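Local coordinates for MDM10 isoform 1 (Saccharomyces cerevisiae, PDB 7BTX), which helps tether the endoplasmic reticulum to mitochondria as part of the ERMES complex, and takes part in late assembly steps of the outer-membrane TOM translocase, at residues Ser229-Gly234 / Thr250-Tyr255; Ser410-Val415 / Leu429-Lys434; Gly437-Ala442 / Gln488-Thr493. One frame throughout, in Å; residues are numbered along the deposited sequence.

The three contacts follow one another along the chain and sample the antiparallel neighbour-to-neighbour pairing from which most of a mitochondrial beta-barrel is built. Interaction 1 belongs to the hairpin of strands 230-240 and 245-258; its centre lies about 32 Å from that of interaction 2 and about 36 Å from that of interaction 3, which sits across the chain's centre from it. Interactions 2 and 3 have centres about 10 Å apart and touch, because strands 426-434 and 439-447 are neighbours in one sheet. Interaction 2 is again a hairpin, whereas interaction 3 joins 437-442 to the C-terminal 488-493, whose strand 491-492 runs parallel to strand 44-48 and so closes the ring.

Interaction 1. Residues Ser229-Gly234 / Thr250-Tyr255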
ATOM      1  N   SER D 229      19.093  32.351  42.363  1.00 73.79           N
ATOM      2  CA  SER D 229      17.751  32.824  42.063  1.00 73.79           C
ATOM      3  C   SER D 229      17.845  33.705  40.828  1.00 73.79           C
ATOM      4  O   SER D 229      18.601  34.677  40.815  1.00 73.79           O
ATOM      5  CB  SER D 229      17.130  33.617  43.223  1.00 73.79           C
ATOM      6  OG  SER D 229      17.212  32.931  44.461  1.00 73.79           O
ATOM      7  N   SER D 230      17.073  33.368  39.798  1.00 67.33           N
ATOM      8  CA  SER D 230      17.197  34.091  38.540  1.00 67.33           C
ATOM      9  C   SER D 230      15.847  34.339  37.883  1.00 67.33           C
ATOM     10  O   SER D 230      15.360  33.502  37.120  1.00 67.33           O
ATOM     11  CB  SER D 230      18.109  33.326  37.582  1.00 67.33           C
ATOM     12  OG  SER D 230      17.366  32.409  36.800  1.00 67.33           O
ATOM     13  N   LEU D 231      15.244  35.491  38.155  1.00 61.82           N
ATOM     14  CA  LEU D 231      13.983  35.835  37.519  1.00 61.82           C
ATOM     15  C   LEU D 231      14.238  36.335  36.107  1.00 61.82           C
ATOM     16  O   LEU D 231      14.657  37.477  35.919  1.00 61.82           O
ATOM     17  CB  LEU D 231      13.233  36.884  38.345  1.00 61.82           C
ATOM     18  CG  LEU D 231      11.775  37.231  38.019  1.00 61.82           C
ATOM     19  CD1 LEU D 231      11.056  37.564  39.306  1.00 61.82           C
ATOM     20  CD2 LEU D 231      11.637  38.407  37.064  1.00 61.82           C
ATOM     21  N   SER D 232      13.995  35.497  35.110  1.00 59.09           N
ATOM     22  CA  SER D 232      14.067  35.947  33.733  1.00 59.09           C
ATOM     23  C   SER D 232      12.753  36.588  33.309  1.00 59.09           C
ATOM     24  O   SER D 232      11.777  36.618  34.059  1.00 59.09           O
ATOM     25  CB  SER D 232      14.403  34.786  32.812  1.00 59.09           C
ATOM     26  OG  SER D 232      14.024  35.099  31.494  1.00 59.09           O
ATOM     27  N   LEU D 233      12.734  37.103  32.081  1.00 56.32           N
ATOM     28  CA  LEU D 233      11.543  37.725  31.515  1.00 56.32           C
ATOM     29  C   LEU D 233      11.684  37.761  30.001  1.00 56.32           C
ATOM     30  O   LEU D 233      12.660  38.305  29.483  1.00 56.32           O
ATOM     31  CB  LEU D 233      11.344  39.138  32.069  1.00 56.32           C
ATOM     32  CG  LEU D 233       9.976  39.829  31.972  1.00 56.32           C
ATOM     33  CD1 LEU D 233       9.859  40.825  33.109  1.00 56.32           C
ATOM     34  CD2 LEU D 233       9.698  40.525  30.644  1.00 56.32           C
ATOM     35  N   GLY D 234      10.719  37.211  29.282  1.00 55.50           N
ATOM     36  CA  GLY D 234      10.849  37.127  27.845  1.00 55.50           C
ATOM     37  C   GLY D 234       9.654  37.639  27.076  1.00 55.50           C
ATOM     38  O   GLY D 234       8.584  37.846  27.649  1.00 55.50           O
ATOM     39  N   THR D 250       4.529  36.488  26.322  1.00 58.30           N
ATOM     40  CA  THR D 250       5.281  37.050  27.436  1.00 58.30           C
ATOM     41  C   THR D 250       5.425  35.972  28.495  1.00 58.30           C
ATOM     42  O   THR D 250       4.424  35.406  28.935  1.00 58.30           O
ATOM     43  CB  THR D 250       4.585  38.278  28.032  1.00 58.30           C
ATOM     44  OG1 THR D 250       4.492  39.321  27.054  1.00 58.30           O
ATOM     45  CG2 THR D 250       5.358  38.797  29.225  1.00 58.30           C
ATOM     46  N   THR D 251       6.644  35.664  28.906  1.00 56.61           N
ATOM     47  CA  THR D 251       6.868  34.566  29.826  1.00 56.61           C
ATOM     48  C   THR D 251       7.773  35.044  30.962  1.00 56.61           C
ATOM     49  O   THR D 251       8.572  35.963  30.796  1.00 56.61           O
ATOM     50  CB  THR D 251       7.432  33.378  29.048  1.00 56.61           C
ATOM     51  OG1 THR D 251       6.729  33.245  27.808  1.00 56.61           O
ATOM     52  CG2 THR D 251       7.256  32.088  29.810  1.00 56.61           C
ATOM     53  N   LEU D 252       7.628  34.439  32.138  1.00 55.58           N
ATOM     54  CA  LEU D 252       8.226  34.967  33.359  1.00 55.58           C
ATOM     55  C   LEU D 252       8.860  33.876  34.221  1.00 55.58           C
ATOM     56  O   LEU D 252       8.475  33.723  35.383  1.00 55.58           O
ATOM     57  CB  LEU D 252       7.166  35.748  34.144  1.00 55.58           C
ATOM     58  CG  LEU D 252       7.534  36.790  35.206  1.00 55.58           C
ATOM     59  CD1 LEU D 252       8.679  37.642  34.745  1.00 55.58           C
ATOM     60  CD2 LEU D 252       6.331  37.644  35.534  1.00 55.58           C
ATOM     61  N   ARG D 253       9.759  33.063  33.663  1.00 61.63           N
ATOM     62  CA  ARG D 253      10.340  31.965  34.431  1.00 61.63           C
ATOM     63  C   ARG D 253      11.184  32.484  35.593  1.00 61.63           C
ATOM     64  O   ARG D 253      11.644  33.624  35.602  1.00 61.63           O
ATOM     65  CB  ARG D 253      11.198  31.052  33.556  1.00 61.63           C
ATOM     66  CG  ARG D 253      12.497  31.658  33.100  1.00 61.63           C
ATOM     67  CD  ARG D 253      13.333  30.678  32.296  1.00 61.63           C
ATOM     68  NE  ARG D 253      13.834  29.577  33.107  1.00 61.63           N
ATOM     69  CZ  ARG D 253      14.959  29.626  33.811  1.00 61.63           C
ATOM     70  NH1 ARG D 253      15.701  30.724  33.801  1.00 61.63           N
ATOM     71  NH2 ARG D 253      15.343  28.577  34.521  1.00 61.63           N
ATOM     72  N   TYR D 254      11.357  31.630  36.601  1.00 65.24           N
ATOM     73  CA  TYR D 254      11.997  32.026  37.856  1.00 65.24           C
ATOM     74  C   TYR D 254      12.649  30.795  38.475  1.00 65.24           C
ATOM     75  O   TYR D 254      11.986  30.007  39.151  1.00 65.24           O
ATOM     76  CB  TYR D 254      10.974  32.656  38.793  1.00 65.24           C
ATOM     77  CG  TYR D 254      11.457  32.905  40.201  1.00 65.24           C
ATOM     78  CD1 TYR D 254      12.537  33.737  40.451  1.00 65.24           C
ATOM     79  CD2 TYR D 254      10.809  32.330  41.284  1.00 65.24           C
ATOM     80  CE1 TYR D 254      12.971  33.974  41.742  1.00 65.24           C
ATOM     81  CE2 TYR D 254      11.231  32.564  42.576  1.00 65.24           C
ATOM     82  CZ  TYR D 254      12.315  33.384  42.799  1.00 65.24           C
ATOM     83  OH  TYR D 254      12.740  33.617  44.084  1.00 65.24           O
ATOM     84  N   TYR D 255      13.952  30.650  38.260  1.00 71.21           N
ATOM     85  CA  TYR D 255      14.712  29.501  38.735  1.00 71.21           C
ATOM     86  C   TYR D 255      15.138  29.755  40.176  1.00 71.21           C
ATOM     87  O   TYR D 255      15.597  30.852  40.502  1.00 71.21           O
ATOM     88  CB  TYR D 255      15.921  29.282  37.831  1.00 71.21           C
ATOM     89  CG  TYR D 255      16.599  27.943  37.958  1.00 71.21           C
ATOM     90  CD1 TYR D 255      17.691  27.772  38.796  1.00 71.21           C
ATOM     91  CD2 TYR D 255      16.164  26.855  37.216  1.00 71.21           C
ATOM     92  CE1 TYR D 255      18.322  26.549  38.901  1.00 71.21           C
ATOM     93  CE2 TYR D 255      16.786  25.628  37.316  1.00 71.21           C
ATOM     94  CZ  TYR D 255      17.865  25.483  38.158  1.00 71.21           C
ATOM     95  OH  TYR D 255      18.493  24.265  38.266  1.00 71.21           O
TER
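Leu-252 holds CG anti to its backbone N (chi1 -160°), and its CD1 is the branch that meets Leu-231 and Leu-233. That methyl lies 3.8 Å from Leu-231 CD2 and also 3.8 Å from Leu-233 CG, the side chains crossing obliquely. Arg-253 is built differently: its CG sits between the backbone N and the carbonyl carbon (chi1 71°), which sets it against Ser-232 CB at 3.7 Å. The chain then bends at chi3, and NH1 comes to 3.8 Å from Ser-230 OG. Tyr-254 adds its rim atom CD1, 3.9 Å from Leu-231 CB. The backbones form an antiparallel hairpin ladder. Its firm bonds include Ser-230 N to Tyr-255 O (3.0 Å) and Gly-234 N to Thr-251 O (2.9 Å), while Ser-232 N to Arg-253 O between them is weak and bent, 128° at the hydrogen. Thr-251 OG1 is hydrogen-bonded to Tyr-24 OH of the N-terminal region, and Arg-253 touches Ile-27 there. Leu-231, Leu-233, Leu-252 and Tyr-254 thus lie on one face; Ser-230, Ser-232, Thr-251 and Arg-253, with Tyr-255, on the other, a division consistent with a barrel wall facing lipid outside and a largely polar lumen within.

Interaction 2. Residues Ser410-Val415 / Leu429-Lys434; sequences SIFTSV and LLWEGK
Thr-413 pairs with Lys-434 and Val-415 with Glu-432 in antiparallel register, strands 413-415 and 429-434 running at 169° with their axes 4.8 Å apart at closest approach. This is the open end of a beta hairpin in the barrel wall. Val-415 and Glu-432 exchange two backbone bonds, Val-415 N to Glu-432 O at 3.0 Å and Glu-432 N to Val-415 O at 2.9 Å. At the other pair Lys-434 N to Thr-413 O (3.0 Å) is firm and the return bond weak. The closest apolar side-chain meeting is between two aromatics. Phe-412 and Trp-431 both hold CG anti to the backbone N (chi1 -154° and 177°), which directs both rings onto the face of the sheet that bears Ser-414. There the side chains cross at about a right angle, touching rim to rim with Phe-412 CZ 3.7 Å from Trp-431 CZ2. Further along the indole edge, NE1 lies 3.6 Å from Ser-414 CB, and the ring of Trp-416 also meets this indole. An alanine at Trp-431 would probably open a gap beside Ser-414 and leave the Phe-412 ring without its rim partner and freer to turn. The backbone N of Gly-433 sits 3.9 Å above one face of the Trp-431 indole, displaced toward the rim.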
ATOM      1  N   SER D 410      29.024   0.464  29.089  1.00 73.30           N
ATOM      2  CA  SER D 410      28.038  -0.585  29.267  1.00 73.30           C
ATOM      3  C   SER D 410      27.217  -0.410  30.529  1.00 73.30           C
ATOM      4  O   SER D 410      27.437  -1.100  31.526  1.00 73.30           O
ATOM      5  N   ILE D 411      26.264   0.519  30.484  1.00 70.55           N
ATOM      6  CA  ILE D 411      25.443   0.871  31.633  1.00 70.55           C
ATOM      7  C   ILE D 411      23.999   1.050  31.185  1.00 70.55           C
ATOM      8  O   ILE D 411      23.712   1.829  30.270  1.00 70.55           O
ATOM      9  CB  ILE D 411      25.971   2.144  32.329  1.00 70.55           C
ATOM     10  CG1 ILE D 411      26.509   3.137  31.297  1.00 70.55           C
ATOM     11  CG2 ILE D 411      27.039   1.794  33.345  1.00 70.55           C
ATOM     12  CD1 ILE D 411      26.912   4.468  31.877  1.00 70.55           C
ATOM     13  N   PHE D 412      23.093   0.319  31.827  1.00 63.01           N
ATOM     14  CA  PHE D 412      21.673   0.480  31.568  1.00 63.01           C
ATOM     15  C   PHE D 412      21.191   1.817  32.114  1.00 63.01           C
ATOM     16  O   PHE D 412      21.768   2.372  33.050  1.00 63.01           O
ATOM     17  CB  PHE D 412      20.890  -0.663  32.208  1.00 63.01           C
ATOM     18  CG  PHE D 412      19.582  -0.955  31.543  1.00 63.01           C
ATOM     19  CD1 PHE D 412      19.541  -1.371  30.226  1.00 63.01           C
ATOM     20  CD2 PHE D 412      18.395  -0.834  32.239  1.00 63.01           C
ATOM     21  CE1 PHE D 412      18.338  -1.645  29.606  1.00 63.01           C
ATOM     22  CE2 PHE D 412      17.187  -1.113  31.625  1.00 63.01           C
ATOM     23  CZ  PHE D 412      17.160  -1.516  30.308  1.00 63.01           C
ATOM     24  N   THR D 413      20.133   2.348  31.509  1.00 57.51           N
ATOM     25  CA  THR D 413      19.580   3.637  31.924  1.00 57.51           C
ATOM     26  C   THR D 413      18.082   3.610  31.666  1.00 57.51           C
ATOM     27  O   THR D 413      17.655   3.587  30.510  1.00 57.51           O
ATOM     28  CB  THR D 413      20.235   4.794  31.177  1.00 57.51           C
ATOM     29  OG1 THR D 413      21.656   4.748  31.348  1.00 57.51           O
ATOM     30  CG2 THR D 413      19.731   6.105  31.711  1.00 57.51           C
ATOM     31  N   SER D 414      17.289   3.629  32.732  1.00 54.30           N
ATOM     32  CA  SER D 414      15.842   3.525  32.647  1.00 54.30           C
ATOM     33  C   SER D 414      15.207   4.870  32.957  1.00 54.30           C
ATOM     34  O   SER D 414      15.625   5.560  33.887  1.00 54.30           O
ATOM     35  CB  SER D 414      15.318   2.482  33.628  1.00 54.30           C
ATOM     36  OG  SER D 414      15.872   1.213  33.354  1.00 54.30           O
ATOM     37  N   VAL D 415      14.206   5.251  32.168  1.00 49.52           N
ATOM     38  CA  VAL D 415      13.457   6.484  32.380  1.00 49.52           C
ATOM     39  C   VAL D 415      11.978   6.147  32.311  1.00 49.52           C
ATOM     40  O   VAL D 415      11.497   5.697  31.267  1.00 49.52           O
ATOM     41  CB  VAL D 415      13.791   7.564  31.339  1.00 49.52           C
ATOM     42  CG1 VAL D 415      12.936   8.778  31.563  1.00 49.52           C
ATOM     43  CG2 VAL D 415      15.243   7.948  31.390  1.00 49.52           C
ATOM     44  N   LEU D 429       1.963   6.939  29.745  1.00 44.68           N
ATOM     45  CA  LEU D 429       3.107   6.315  30.384  1.00 44.68           C
ATOM     46  C   LEU D 429       4.149   6.021  29.322  1.00 44.68           C
ATOM     47  O   LEU D 429       3.812   5.753  28.170  1.00 44.68           O
ATOM     48  CB  LEU D 429       2.726   5.021  31.102  1.00 44.68           C
ATOM     49  CG  LEU D 429       1.699   5.088  32.227  1.00 44.68           C
ATOM     50  CD1 LEU D 429       0.328   4.679  31.733  1.00 44.68           C
ATOM     51  CD2 LEU D 429       2.140   4.199  33.367  1.00 44.68           C
ATOM     52  N   LEU D 430       5.417   6.070  29.709  1.00 42.00           N
ATOM     53  CA  LEU D 430       6.490   5.842  28.756  1.00 42.00           C
ATOM     54  C   LEU D 430       7.714   5.340  29.494  1.00 42.00           C
ATOM     55  O   LEU D 430       8.157   5.967  30.455  1.00 42.00           O
ATOM     56  CB  LEU D 430       6.836   7.121  27.991  1.00 42.00           C
ATOM     57  CG  LEU D 430       7.875   6.997  26.876  1.00 42.00           C
ATOM     58  CD1 LEU D 430       7.278   6.358  25.647  1.00 42.00           C
ATOM     59  CD2 LEU D 430       8.452   8.343  26.537  1.00 42.00           C
ATOM     60  N   TRP D 431       8.252   4.217  29.046  1.00 44.04           N
ATOM     61  CA  TRP D 431       9.527   3.719  29.524  1.00 44.04           C
ATOM     62  C   TRP D 431      10.548   3.838  28.404  1.00 44.04           C
ATOM     63  O   TRP D 431      10.215   3.648  27.235  1.00 44.04           O
ATOM     64  CB  TRP D 431       9.417   2.269  29.994  1.00 44.04           C
ATOM     65  CG  TRP D 431      10.712   1.698  30.425  1.00 44.04           C
ATOM     66  CD1 TRP D 431      11.386   1.983  31.564  1.00 44.04           C
ATOM     67  CD2 TRP D 431      11.507   0.748  29.714  1.00 44.04           C
ATOM     68  NE1 TRP D 431      12.553   1.269  31.617  1.00 44.04           N
ATOM     69  CE2 TRP D 431      12.650   0.501  30.488  1.00 44.04           C
ATOM     70  CE3 TRP D 431      11.362   0.082  28.496  1.00 44.04           C
ATOM     71  CZ2 TRP D 431      13.642  -0.382  30.087  1.00 44.04           C
ATOM     72  CZ3 TRP D 431      12.345  -0.789  28.101  1.00 44.04           C
ATOM     73  CH2 TRP D 431      13.471  -1.016  28.892  1.00 44.04           C
ATOM     74  N   GLU D 432      11.781   4.189  28.757  1.00 46.19           N
ATOM     75  CA  GLU D 432      12.877   4.245  27.800  1.00 46.19           C
ATOM     76  C   GLU D 432      14.104   3.606  28.416  1.00 46.19           C
ATOM     77  O   GLU D 432      14.521   3.992  29.508  1.00 46.19           O
ATOM     78  CB  GLU D 432      13.200   5.680  27.390  1.00 46.19           C
ATOM     79  CG  GLU D 432      12.214   6.283  26.424  1.00 46.19           C
ATOM     80  CD  GLU D 432      12.882   7.191  25.420  1.00 46.19           C
ATOM     81  OE1 GLU D 432      14.122   7.315  25.470  1.00 46.19           O
ATOM     82  OE2 GLU D 432      12.172   7.773  24.575  1.00 46.19           O
ATOM     83  N   GLY D 433      14.685   2.641  27.719  1.00 47.57           N
ATOM     84  CA  GLY D 433      15.855   1.969  28.237  1.00 47.57           C
ATOM     85  C   GLY D 433      17.039   2.040  27.301  1.00 47.57           C
ATOM     86  O   GLY D 433      16.990   1.507  26.191  1.00 47.57           O
ATOM     87  N   LYS D 434      18.108   2.691  27.733  1.00 54.34           N
ATOM     88  CA  LYS D 434      19.316   2.805  26.935  1.00 54.34           C
ATOM     89  C   LYS D 434      20.324   1.742  27.343  1.00 54.34           C
ATOM     90  O   LYS D 434      20.246   1.147  28.415  1.00 54.34           O
ATOM     91  CB  LYS D 434      19.927   4.199  27.076  1.00 54.34           C
ATOM     92  CG  LYS D 434      20.534   4.737  25.797  1.00 54.34           C
ATOM     93  CD  LYS D 434      21.264   6.043  26.036  1.00 54.34           C
ATOM     94  CE  LYS D 434      22.525   5.829  26.849  1.00 54.34           C
ATOM     95  NZ  LYS D 434      23.278   7.099  27.040  1.00 54.34           N
TER

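Interaction 3. Residues Gly437-Ala442 / Gln488-Thr493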
ATOM      1  N   GLY D 437      24.464   0.584  22.575  1.00 49.23           N
ATOM      2  CA  GLY D 437      24.024   1.196  21.339  1.00 49.23           C
ATOM      3  C   GLY D 437      22.536   1.074  21.115  1.00 49.23           C
ATOM      4  O   GLY D 437      21.990   1.681  20.193  1.00 49.23           O
ATOM      5  N   PHE D 438      21.871   0.301  21.961  1.00 46.66           N
ATOM      6  CA  PHE D 438      20.458   0.016  21.796  1.00 46.66           C
ATOM      7  C   PHE D 438      19.614   1.016  22.571  1.00 46.66           C
ATOM      8  O   PHE D 438      20.099   1.712  23.462  1.00 46.66           O
ATOM      9  CB  PHE D 438      20.146  -1.404  22.255  1.00 46.66           C
ATOM     10  CG  PHE D 438      20.844  -2.460  21.461  1.00 46.66           C
ATOM     11  CD1 PHE D 438      20.274  -2.962  20.308  1.00 46.66           C
ATOM     12  CD2 PHE D 438      22.072  -2.950  21.866  1.00 46.66           C
ATOM     13  CE1 PHE D 438      20.914  -3.934  19.575  1.00 46.66           C
ATOM     14  CE2 PHE D 438      22.719  -3.921  21.135  1.00 46.66           C
ATOM     15  CZ  PHE D 438      22.137  -4.413  19.989  1.00 46.66           C
ATOM     16  N   LEU D 439      18.333   1.085  22.208  1.00 42.40           N
ATOM     17  CA  LEU D 439      17.402   1.992  22.873  1.00 42.40           C
ATOM     18  C   LEU D 439      15.995   1.454  22.662  1.00 42.40           C
ATOM     19  O   LEU D 439      15.466   1.546  21.553  1.00 42.40           O
ATOM     20  CB  LEU D 439      17.545   3.408  22.327  1.00 42.40           C
ATOM     21  CG  LEU D 439      16.854   4.580  23.026  1.00 42.40           C
ATOM     22  CD1 LEU D 439      17.741   5.796  22.906  1.00 42.40           C
ATOM     23  CD2 LEU D 439      15.495   4.891  22.423  1.00 42.40           C
ATOM     24  N   ILE D 440      15.390   0.920  23.715  1.00 41.99           N
ATOM     25  CA  ILE D 440      14.021   0.420  23.675  1.00 41.99           C
ATOM     26  C   ILE D 440      13.123   1.468  24.313  1.00 41.99           C
ATOM     27  O   ILE D 440      13.494   2.074  25.322  1.00 41.99           O
ATOM     28  CB  ILE D 440      13.917  -0.935  24.399  1.00 41.99           C
ATOM     29  CG1 ILE D 440      14.911  -1.923  23.800  1.00 41.99           C
ATOM     30  CG2 ILE D 440      12.537  -1.535  24.250  1.00 41.99           C
ATOM     31  CD1 ILE D 440      15.070  -3.176  24.608  1.00 41.99           C
ATOM     32  N   SER D 441      11.946   1.693  23.730  1.00 40.16           N
ATOM     33  CA  SER D 441      11.035   2.744  24.190  1.00 40.16           C
ATOM     34  C   SER D 441       9.596   2.236  24.127  1.00 40.16           C
ATOM     35  O   SER D 441       8.918   2.392  23.111  1.00 40.16           O
ATOM     36  CB  SER D 441      11.214   4.003  23.356  1.00 40.16           C
ATOM     37  OG  SER D 441      10.267   4.989  23.704  1.00 40.16           O
ATOM     38  N   ALA D 442       9.120   1.671  25.231  1.00 40.50           N
ATOM     39  CA  ALA D 442       7.747   1.203  25.341  1.00 40.50           C
ATOM     40  C   ALA D 442       6.887   2.278  25.986  1.00 40.50           C
ATOM     41  O   ALA D 442       7.316   2.937  26.934  1.00 40.50           O
ATOM     42  CB  ALA D 442       7.671  -0.081  26.161  1.00 40.50           C
ATOM     43  N   GLN D 488       9.248   0.797  20.638  1.00 40.45           N
ATOM     44  CA  GLN D 488      10.170   1.419  19.700  1.00 40.45           C
ATOM     45  C   GLN D 488      11.593   0.932  19.920  1.00 40.45           C
ATOM     46  O   GLN D 488      12.294   1.426  20.804  1.00 40.45           O
ATOM     47  CB  GLN D 488      10.101   2.936  19.830  1.00 40.45           C
ATOM     48  CG  GLN D 488      10.961   3.690  18.853  1.00 40.45           C
ATOM     49  CD  GLN D 488      10.290   4.942  18.356  1.00 40.45           C
ATOM     50  OE1 GLN D 488       9.127   5.195  18.656  1.00 40.45           O
ATOM     51  NE2 GLN D 488      11.016   5.735  17.583  1.00 40.45           N
ATOM     52  N   PHE D 489      12.027  -0.043  19.129  1.00 39.96           N
ATOM     53  CA  PHE D 489      13.394  -0.524  19.197  1.00 39.96           C
ATOM     54  C   PHE D 489      14.286   0.329  18.305  1.00 39.96           C
ATOM     55  O   PHE D 489      13.849   0.871  17.289  1.00 39.96           O
ATOM     56  CB  PHE D 489      13.482  -1.989  18.772  1.00 39.96           C
ATOM     57  CG  PHE D 489      12.525  -2.897  19.492  1.00 39.96           C
ATOM     58  CD1 PHE D 489      11.271  -3.168  18.966  1.00 39.96           C
ATOM     59  CD2 PHE D 489      12.888  -3.495  20.683  1.00 39.96           C
ATOM     60  CE1 PHE D 489      10.396  -4.003  19.626  1.00 39.96           C
ATOM     61  CE2 PHE D 489      12.016  -4.334  21.345  1.00 39.96           C
ATOM     62  CZ  PHE D 489      10.772  -4.586  20.816  1.00 39.96           C
ATOM     63  N   GLN D 490      15.553   0.439  18.690  1.00 38.69           N
ATOM     64  CA  GLN D 490      16.441   1.374  18.019  1.00 38.69           C
ATOM     65  C   GLN D 490      17.882   0.973  18.276  1.00 38.69           C
ATOM     66  O   GLN D 490      18.244   0.662  19.409  1.00 38.69           O
ATOM     67  CB  GLN D 490      16.186   2.802  18.509  1.00 38.69           C
ATOM     68  CG  GLN D 490      17.231   3.808  18.125  1.00 38.69           C
ATOM     69  CD  GLN D 490      16.719   5.210  18.261  1.00 38.69           C
ATOM     70  OE1 GLN D 490      15.514   5.443  18.230  1.00 38.69           O
ATOM     71  NE2 GLN D 490      17.629   6.159  18.420  1.00 38.69           N
ATOM     72  N   TYR D 491      18.691   0.972  17.223  1.00 38.71           N
ATOM     73  CA  TYR D 491      20.119   0.715  17.311  1.00 38.71           C
ATOM     74  C   TYR D 491      20.860   1.810  16.558  1.00 38.71           C
ATOM     75  O   TYR D 491      20.367   2.335  15.561  1.00 38.71           O
ATOM     76  CB  TYR D 491      20.463  -0.663  16.740  1.00 38.71           C
ATOM     77  CG  TYR D 491      21.926  -1.006  16.778  1.00 38.71           C
ATOM     78  CD1 TYR D 491      22.566  -1.240  17.978  1.00 38.71           C
ATOM     79  CD2 TYR D 491      22.665  -1.101  15.614  1.00 38.71           C
ATOM     80  CE1 TYR D 491      23.906  -1.551  18.020  1.00 38.71           C
ATOM     81  CE2 TYR D 491      24.002  -1.410  15.644  1.00 38.71           C
ATOM     82  CZ  TYR D 491      24.616  -1.633  16.850  1.00 38.71           C
ATOM     83  OH  TYR D 491      25.950  -1.946  16.889  1.00 38.71           O
ATOM     84  N   SER D 492      22.033   2.185  17.059  1.00 39.25           N
ATOM     85  CA  SER D 492      22.804   3.249  16.433  1.00 39.25           C
ATOM     86  C   SER D 492      24.272   3.078  16.771  1.00 39.25           C
ATOM     87  O   SER D 492      24.624   2.573  17.838  1.00 39.25           O
ATOM     88  CB  SER D 492      22.335   4.636  16.873  1.00 39.25           C
ATOM     89  OG  SER D 492      21.072   4.946  16.316  1.00 39.25           O
ATOM     90  N   THR D 493      25.123   3.514  15.855  1.00 41.17           N
ATOM     91  CA  THR D 493      26.559   3.413  16.043  1.00 41.17           C
ATOM     92  C   THR D 493      27.259   4.593  15.380  1.00 41.17           C
ATOM     93  O   THR D 493      26.630   5.386  14.685  1.00 41.17           O
ATOM     94  CB  THR D 493      27.102   2.092  15.480  1.00 41.17           C
ATOM     95  OG1 THR D 493      28.401   1.838  16.022  1.00 41.17           O
ATOM     96  CG2 THR D 493      27.189   2.145  13.969  1.00 41.17           C
ATOM     97  OXT THR D 493      28.462   4.799  15.535  1.00 41.17           O
TER
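Tyr-491 sets its CD1 over one face of the Phe-438 ring, 3.5 Å above the plane and displaced toward the rim. The two rings lie oblique to each other, with centroids 4.8 Å apart and planes at 41°. A second ring on the same side, that of Phe-489, is met obliquely by Ile-440, whose CG1 lies 4.0 Å from Phe-489 CD2. Phe-489 CB starts out away from the partner segment, but CG stands anti to its own carbonyl carbon (chi1 -52°) and the end of the ring comes back toward Ile-440. On the other side the contacts are made close to the backbone: Gln-490 CB rests 4.1 Å from Leu-439 CB, and Gln-488 CB is 3.8 Å from Ser-441 CB. Two hydrogen bonds hold the segments together, Leu-439 N to Gln-490 O at 2.8 Å and Ser-492 N to Gly-437 O at 3.2 Å, while Ser-441 N to Gln-488 O is weak. The pairing is antiparallel, with run directions 165° apart. Ser-441 OG has a weak bond to Glu-432 OE2 on strand 426-434, the neighbour of strand 439-447. On the other flank of the C-terminal segment, Tyr-491 bonds through its backbone to Gln-46 and Ser-48, so the final strand lies between strand 439-447, antiparallel to it, and strand 44-48, parallel to it, the parallel closure known from mitochondrial barrels such as VDAC.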